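Local coordinates for ABC transporter, periplasmic solute-binding protein (Rhizobium meliloti, PDB 4WED), which probably binds a solute, perhaps a peptide or nickel, as the periplasmic receptor of an ABC transporter, at residues Val273-Ala278 with Leu417-Thr422. Numbering follows the deposited sequence.
Sequences VTLVMA and LGFFLT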
loop_
_atom_site.group_PDB
_atom_site.type_symbol
_atom_site.label_atom_id
_atom_site.label_comp_id
_atom_site.label_asym_id
_atom_site.label_seq_id
_atom_site.Cartn_x
_atom_site.Cartn_y
_atom_site.Cartn_z
ATOM N N VAL A 273 0.106 -5.265 0.082
ATOM C CA VAL A 273 -1.151 -5.416 -0.631
ATOM C C VAL A 273 -1.420 -6.936 -0.628
ATOM O O VAL A 273 -0.507 -7.769 -0.816
ATOM C CB VAL A 273 -1.059 -4.932 -2.130
ATOM C CG1 VAL A 273 -2.297 -5.290 -2.944
ATOM C CG2 VAL A 273 -0.866 -3.421 -2.238
ATOM N N THR A 274 -2.685 -7.289 -0.404
ATOM C CA THR A 274 -3.086 -8.671 -0.354
ATOM C C THR A 274 -4.053 -8.922 -1.470
ATOM O O THR A 274 -4.972 -8.118 -1.730
ATOM C CB THR A 274 -3.728 -9.028 0.996
ATOM O OG1 THR A 274 -2.899 -8.496 2.060
ATOM C CG2 THR A 274 -3.886 -10.568 1.129
ATOM N N LEU A 275 -3.805 -10.013 -2.162
ATOM C CA LEU A 275 -4.776 -10.555 -3.102
ATOM C C LEU A 275 -5.672 -11.457 -2.337
ATOM O O LEU A 275 -5.209 -12.414 -1.765
ATOM C CB LEU A 275 -4.107 -11.365 -4.207
ATOM C CG LEU A 275 -5.065 -12.033 -5.186
ATOM C CD1 LEU A 275 -5.608 -11.036 -6.174
ATOM C CD2 LEU A 275 -4.321 -13.106 -5.939
ATOM N N VAL A 276 -6.956 -11.172 -2.379
ATOM C CA VAL A 276 -7.921 -11.829 -1.507
ATOM C C VAL A 276 -8.999 -12.351 -2.403
ATOM O O VAL A 276 -9.439 -11.657 -3.313
ATOM C CB VAL A 276 -8.558 -10.828 -0.512
ATOM C CG1 VAL A 276 -9.483 -11.537 0.456
ATOM C CG2 VAL A 276 -7.480 -10.112 0.271
HETATM N N MSE A 277 -9.431 -13.568 -2.161
HETATM C CA MSE A 277 -10.590 -14.038 -2.849
HETATM C C MSE A 277 -11.812 -13.787 -1.986
HETATM O O MSE A 277 -11.796 -13.973 -0.767
HETATM C CB MSE A 277 -10.439 -15.487 -3.161
HETATM C CG MSE A 277 -11.536 -15.832 -4.148
HETATM SE SE MSE A 277 -11.244 -17.697 -4.702
HETATM C CE MSE A 277 -11.588 -18.600 -2.975
ATOM N N ALA A 278 -12.868 -13.354 -2.661
ATOM C CA ALA A 278 -14.124 -12.991 -2.074
ATOM C C ALA A 278 -15.182 -14.035 -2.383
ATOM O O ALA A 278 -15.139 -14.706 -3.418
ATOM C CB ALA A 278 -14.579 -11.658 -2.645
ATOM N N LEU A 417 -17.473 -16.180 -6.844
ATOM C CA LEU A 417 -16.123 -15.859 -6.365
ATOM C C LEU A 417 -15.473 -14.796 -7.248
ATOM O O LEU A 417 -15.692 -14.759 -8.471
ATOM C CB LEU A 417 -15.213 -17.081 -6.424
ATOM C CG LEU A 417 -15.760 -18.310 -5.734
ATOM C CD1 LEU A 417 -15.060 -19.583 -6.217
ATOM C CD2 LEU A 417 -15.659 -18.158 -4.211
ATOM N N GLY A 418 -14.629 -13.973 -6.632
ATOM C CA GLY A 418 -13.873 -12.936 -7.348
ATOM C C GLY A 418 -12.679 -12.460 -6.552
ATOM O O GLY A 418 -12.526 -12.796 -5.388
ATOM N N PHE A 419 -11.847 -11.647 -7.192
ATOM C CA PHE A 419 -10.594 -11.196 -6.615
ATOM C C PHE A 419 -10.560 -9.735 -6.277
ATOM O O PHE A 419 -10.913 -8.879 -7.082
ATOM C CB PHE A 419 -9.444 -11.454 -7.559
ATOM C CG PHE A 419 -9.240 -12.904 -7.888
ATOM C CD1 PHE A 419 -9.363 -13.879 -6.904
ATOM C CD2 PHE A 419 -8.869 -13.278 -9.151
ATOM C CE1 PHE A 419 -9.152 -15.223 -7.208
ATOM C CE2 PHE A 419 -8.672 -14.618 -9.469
ATOM C CZ PHE A 419 -8.803 -15.585 -8.487
ATOM N N PHE A 420 -10.050 -9.459 -5.092
ATOM C CA PHE A 420 -9.802 -8.120 -4.680
ATOM C C PHE A 420 -8.364 -8.013 -4.288
ATOM O O PHE A 420 -7.711 -8.999 -3.924
ATOM C CB PHE A 420 -10.644 -7.805 -3.460
ATOM C CG PHE A 420 -12.095 -7.700 -3.758
ATOM C CD1 PHE A 420 -12.849 -8.833 -3.971
ATOM C CD2 PHE A 420 -12.717 -6.465 -3.811
ATOM C CE1 PHE A 420 -14.202 -8.738 -4.248
ATOM C CE2 PHE A 420 -14.076 -6.366 -4.096
ATOM C CZ PHE A 420 -14.817 -7.503 -4.316
ATOM N N LEU A 421 -7.888 -6.790 -4.348
ATOM C CA LEU A 421 -6.576 -6.397 -3.905
ATOM C C LEU A 421 -6.803 -5.362 -2.863
ATOM O O LEU A 421 -7.589 -4.513 -3.076
ATOM C CB LEU A 421 -5.798 -5.757 -5.055
ATOM C CG LEU A 421 -5.194 -6.721 -6.084
ATOM C CD1 LEU A 421 -4.766 -5.914 -7.281
ATOM C CD2 LEU A 421 -4.012 -7.478 -5.561
ATOM N N THR A 422 -6.123 -5.459 -1.726
ATOM C CA THR A 422 -6.155 -4.405 -0.747
ATOM C C THR A 422 -5.450 -3.143 -1.248
ATOM O O THR A 422 -4.716 -3.141 -2.216
ATOM C CB THR A 422 -5.602 -4.830 0.655
ATOM O OG1 THR A 422 -4.228 -5.265 0.593
ATOM C CG2 THR A 422 -6.455 -5.929 1.247
#
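At T422 the chi1 of 60° sets OG1 between the backbone N and the carbonyl carbon, where it meets the amide of T274; at M277 CG lies anti to the backbone N (chi1 -167°) and reaches the ring of F419. The setting is an antiparallel pair of strands, 274-279 with 417-421, in a sheet of this family 5 solute-binding protein, and strand 488-500 pairs with the other edge of 274-279. Past the end of strand 417-421, T422 still grips T274 twice: T274 N donates to T422 OG1 at 2.7 Å, and T422 N donates to T274 O. An alanine at T422 would remove OG1 and probably leave T274 N without a partner in this strand pair. T274 OG1 turns elsewhere, hydrogen-bonding to M320 O. Further in, V276 and F420 form a hydrogen-bonded pair, the bond from F420 N to V276 O being almost straight (179°). On the face carrying L275, M277, F419 and L421, L275 CD1 touches L421 CD2 at 3.9 Å and F419 CB at 4.1 Å; helix 378-392 packs here, I381 against both L275 and F419. The selenium of M277, a selenomethionine, makes an oblique Met-aromatic contact, SE lying 5.4 Å from the F419 ring centroid. On the opposite face L449 touches both A278 and F420, and A278 CB sits 3.4 Å from F420 CE1, obliquely to the ring.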